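Local coordinates for sporulation-control protein spo0M (Bacillus subtilis, PDB 5CL2) that controls expression of the spo0A gene and is required for cells to pass the morphological stage 0 of sporulation, at residues T14-D19 and V106-D111; G29-K34 and I45-S50. All coordinates share one frame; numbering follows the deposited sequence.

Contact 1. Residues T14-D19 and V106-D111. With NA (sodium ion), chain C.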
# COMPACT_ATOMS: atom_id res chain seq x y z
N THR A 14 22.69 -4.85 18.41
CA THR A 14 21.83 -3.67 18.27
C THR A 14 21.09 -3.45 19.58
O THR A 14 20.58 -4.39 20.18
CB THR A 14 20.81 -3.82 17.12
OG1 THR A 14 21.50 -3.88 15.86
CG2 THR A 14 19.85 -2.64 17.08
N ILE A 15 21.02 -2.20 20.03
CA ILE A 15 20.35 -1.89 21.28
C ILE A 15 19.40 -0.73 21.05
O ILE A 15 19.82 0.37 20.68
CB ILE A 15 21.39 -1.55 22.42
CG1 ILE A 15 22.43 -2.66 22.55
CG2 ILE A 15 20.70 -1.29 23.76
CD1 ILE A 15 23.64 -2.28 23.40
N LEU A 16 18.10 -1.00 21.20
CA LEU A 16 17.07 0.02 21.11
C LEU A 16 16.93 0.73 22.44
O LEU A 16 17.25 0.15 23.47
CB LEU A 16 15.74 -0.62 20.71
CG LEU A 16 15.87 -1.64 19.59
CD1 LEU A 16 14.59 -2.46 19.50
CD2 LEU A 16 16.22 -0.99 18.25
N GLU A 17 16.43 1.96 22.45
CA GLU A 17 16.28 2.64 23.73
C GLU A 17 15.06 2.12 24.48
O GLU A 17 15.09 2.05 25.71
CB GLU A 17 16.15 4.16 23.55
CG GLU A 17 17.38 4.86 23.03
CD GLU A 17 17.11 6.35 22.78
OE1 GLU A 17 15.99 6.81 23.12
OE2 GLU A 17 18.03 7.06 22.31
N LYS A 18 14.03 1.70 23.75
CA LYS A 18 12.84 1.06 24.34
C LYS A 18 12.56 -0.28 23.67
O LYS A 18 13.00 -0.53 22.55
CB LYS A 18 11.60 1.94 24.20
CG LYS A 18 11.80 3.42 24.40
CD LYS A 18 10.46 4.09 24.65
CE LYS A 18 9.96 4.79 23.39
NZ LYS A 18 9.05 5.94 23.63
N ASP A 19 11.86 -1.16 24.38
CA ASP A 19 11.35 -2.40 23.79
C ASP A 19 9.89 -2.24 23.28
O ASP A 19 9.37 -3.12 22.58
CB ASP A 19 11.53 -3.57 24.78
CG ASP A 19 10.52 -3.56 25.91
OD1 ASP A 19 10.11 -2.47 26.35
OD2 ASP A 19 10.20 -4.67 26.39
N VAL A 106 6.67 -8.83 16.08
CA VAL A 106 7.37 -7.81 15.30
C VAL A 106 8.82 -7.76 15.77
O VAL A 106 9.10 -7.61 16.97
CB VAL A 106 6.75 -6.43 15.47
CG1 VAL A 106 7.60 -5.39 14.75
CG2 VAL A 106 5.33 -6.41 14.94
N ALA A 107 9.74 -7.89 14.83
CA ALA A 107 11.14 -7.92 15.16
C ALA A 107 11.92 -6.87 14.37
O ALA A 107 11.62 -6.62 13.21
CB ALA A 107 11.70 -9.32 14.91
N VAL A 108 12.91 -6.27 15.02
CA VAL A 108 13.95 -5.47 14.37
C VAL A 108 15.17 -6.35 14.10
O VAL A 108 15.75 -6.94 15.00
CB VAL A 108 14.36 -4.26 15.23
CG1 VAL A 108 15.56 -3.56 14.62
CG2 VAL A 108 13.17 -3.29 15.39
N VAL A 109 15.50 -6.51 12.83
CA VAL A 109 16.58 -7.38 12.41
C VAL A 109 17.73 -6.56 11.87
O VAL A 109 17.54 -5.72 10.99
CB VAL A 109 16.11 -8.37 11.34
CG1 VAL A 109 17.26 -9.18 10.79
CG2 VAL A 109 15.00 -9.27 11.89
N THR A 110 18.92 -6.79 12.41
CA THR A 110 20.13 -6.14 11.95
C THR A 110 20.84 -7.08 11.00
O THR A 110 21.06 -8.24 11.31
CB THR A 110 21.05 -5.77 13.13
OG1 THR A 110 20.34 -4.91 14.03
CG2 THR A 110 22.32 -5.06 12.63
N ASP A 111 21.15 -6.56 9.82
CA ASP A 111 21.91 -7.26 8.80
C ASP A 111 23.25 -6.54 8.58
O ASP A 111 23.29 -5.44 8.02
CB ASP A 111 21.07 -7.34 7.51
CG ASP A 111 21.83 -7.92 6.32
OD1 ASP A 111 22.75 -8.75 6.51
OD2 ASP A 111 21.45 -7.56 5.18
NA NA C . 20.04 -6.88 20.03
O HOH W 1 19.57 -8.80 20.29
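Thr14, which meets Thr110 through its side chain, turns its backbone carbonyl to a sodium ion: Thr14 O lies 2.6 Å from the metal, whose shell includes a water and the carboxylate oxygens Asp122 OD2 and Asp124 OD2. One residue of the strand thus serves two environments, the main-chain oxygen binding the cation while the hydroxyl reaches strand 106-114. The two threonine side chains cross obliquely. In both, the hydroxyl stands beside the backbone N and opposite the carbonyl carbon (chi1 -65° in Thr14, -59° in Thr110), a setting that turns each OG1 toward the other. Either hydroxyl could be the donor in a hydrogen bond, but the modelled separation of 2.4 Å between Thr14 OG1 and Thr110 OG1 is too short to be taken at face value. Apolar atoms border this polar spot, Thr110 CG2 coming within 3.5 Å of Thr14 OG1. Two residues on from Thr14 and two back from Thr110, Leu16 CD1 just touches Val108 CG2 at 4.4 Å. The pairing spans the two sheets of the sandwich: strand 26-34 lies beside strand 11-16, Phe89 of strand 84-92 packs on both Thr14 and Leu16, and Leu47 of strand 40-57 touches Thr110 and Val108.

Contact 2. Residues G29-K34 and I45-S50; sequences GTVHVK and IDLQLS
Val31 and Val33 of one strand meet Ile45 and Leu47 of the other entirely through methyl groups, as interior side chains do where two beta-sheets face each other. Ile45 uses both of its branches. Its gamma methyl lies 4.0 Å from Val31, CG2 to CG1, where the two side chains slide past each other in opposite directions. The longer branch, with Ile45 CG1 beside the backbone N (chi1 -55°) and the chain then extended, carries CD1 outward to meet Val33 CG2 tip to tip at 3.7 Å. Val31 divides its methyls in turn: CG1 is taken by Ile45, while CG2 approaches Leu47 CD2 at 4.3 Å, so that the contact uses alternate residues of each strand. The polar contacts lie apart from these methyls: Asp46, whose side chain sets off away from strand 26-34, forms a salt bridge with Arg72, and Lys34 forms one with Glu84. The N-to-C directions of the two short segments differ by 137°, with their axes 10.0 Å apart at closest approach, as packed layers rather than backbone-bonded neighbours. Strand 26-34 runs between strands 11-16 and 84-92, strand 40-57 between strands 106-114 and 60-79, and Phe87 and Phe89 of strand 84-92 pack on Ile45 and Leu47 respectively.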
# COMPACT_ATOMS: atom_id res chain seq x y z
N GLY A 29 18.00 3.97 18.41
CA GLY A 29 18.91 3.00 18.99
C GLY A 29 20.30 3.15 18.46
O GLY A 29 20.65 4.14 17.81
N THR A 30 21.12 2.14 18.74
CA THR A 30 22.49 2.14 18.29
C THR A 30 22.85 0.75 17.82
O THR A 30 22.53 -0.22 18.48
CB THR A 30 23.43 2.60 19.42
OG1 THR A 30 23.12 3.95 19.77
CG2 THR A 30 24.89 2.51 18.99
N VAL A 31 23.51 0.66 16.68
CA VAL A 31 24.15 -0.58 16.27
C VAL A 31 25.63 -0.58 16.75
O VAL A 31 26.41 0.27 16.34
CB VAL A 31 24.12 -0.76 14.74
CG1 VAL A 31 24.75 -2.09 14.34
CG2 VAL A 31 22.68 -0.65 14.20
N HIS A 32 26.01 -1.51 17.62
CA HIS A 32 27.41 -1.67 18.04
C HIS A 32 28.10 -2.77 17.26
O HIS A 32 27.58 -3.88 17.12
CB HIS A 32 27.49 -1.97 19.53
CG HIS A 32 26.87 -0.91 20.38
ND1 HIS A 32 27.56 0.20 20.80
CD2 HIS A 32 25.61 -0.78 20.85
CE1 HIS A 32 26.76 0.97 21.52
NE2 HIS A 32 25.56 0.39 21.57
N VAL A 33 29.27 -2.45 16.71
CA VAL A 33 30.03 -3.42 15.94
C VAL A 33 31.43 -3.58 16.58
O VAL A 33 32.04 -2.60 17.00
CB VAL A 33 30.13 -3.00 14.47
CG1 VAL A 33 30.63 -4.13 13.63
CG2 VAL A 33 28.76 -2.59 13.95
N LYS A 34 31.91 -4.82 16.69
CA LYS A 34 33.24 -5.07 17.23
C LYS A 34 34.03 -5.95 16.26
O LYS A 34 33.54 -6.99 15.84
CB LYS A 34 33.16 -5.72 18.62
CG LYS A 34 34.56 -5.97 19.30
CD LYS A 34 34.40 -6.42 20.77
CE LYS A 34 35.72 -6.32 21.57
NZ LYS A 34 36.48 -5.06 21.38
N ILE A 45 25.43 -1.77 6.85
CA ILE A 45 24.58 -2.25 7.92
C ILE A 45 23.14 -1.76 7.67
O ILE A 45 22.88 -0.54 7.64
CB ILE A 45 25.05 -1.76 9.30
CG1 ILE A 45 26.52 -2.15 9.56
CG2 ILE A 45 24.13 -2.29 10.42
CD1 ILE A 45 27.04 -1.59 10.85
N ASP A 46 22.23 -2.73 7.50
CA ASP A 46 20.80 -2.50 7.29
C ASP A 46 20.03 -2.94 8.53
O ASP A 46 20.46 -3.86 9.25
CB ASP A 46 20.25 -3.27 6.07
CG ASP A 46 20.60 -2.62 4.73
OD1 ASP A 46 21.10 -1.47 4.71
OD2 ASP A 46 20.44 -3.29 3.68
N LEU A 47 18.92 -2.25 8.77
CA LEU A 47 17.93 -2.64 9.77
C LEU A 47 16.65 -3.01 9.03
O LEU A 47 16.29 -2.37 8.04
CB LEU A 47 17.62 -1.49 10.72
CG LEU A 47 18.55 -1.27 11.91
CD1 LEU A 47 17.81 -0.62 13.05
CD2 LEU A 47 19.29 -2.54 12.32
N GLN A 48 15.95 -4.03 9.53
CA GLN A 48 14.66 -4.43 8.96
C GLN A 48 13.64 -4.63 10.05
O GLN A 48 13.90 -5.32 11.03
CB GLN A 48 14.75 -5.73 8.16
CG GLN A 48 15.99 -5.89 7.34
CD GLN A 48 15.65 -6.41 5.95
OE1 GLN A 48 14.78 -7.28 5.79
NE2 GLN A 48 16.33 -5.87 4.93
N LEU A 49 12.46 -4.07 9.82
CA LEU A 49 11.31 -4.31 10.69
C LEU A 49 10.48 -5.39 9.99
O LEU A 49 10.16 -5.27 8.82
CB LEU A 49 10.51 -3.02 10.92
CG LEU A 49 9.44 -3.00 12.02
CD1 LEU A 49 10.06 -2.92 13.42
CD2 LEU A 49 8.46 -1.88 11.79
N SER A 50 10.19 -6.47 10.70
CA SER A 50 9.48 -7.56 10.05
C SER A 50 8.48 -8.26 10.95
O SER A 50 8.50 -8.13 12.18
CB SER A 50 10.44 -8.60 9.51
OG SER A 50 11.12 -9.19 10.59

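From the N terminus, residues 14-19 come first, ending strand 11-16 of the three-stranded sheet. After a brief visit to the second sheet in strand 20-21 the chain returns for residues 29-34 on the neighbouring strand, then crosses again to the second sheet, where residues 45-50 close contact 2 after a gap of only ten residues. Contact 1 closes much later, when residues 106-111 arrive, so contact 2 is nested inside its loop. The two meet within both sheets: Val109 N and Gln48 O, 2.7 Å apart, probably form a backbone hydrogen bond between strands 106-114 and 40-57, and Ile15 packs against His32. Together they tie the two sheets of one sandwich, consistent with the family's place in the arrestin-like clan.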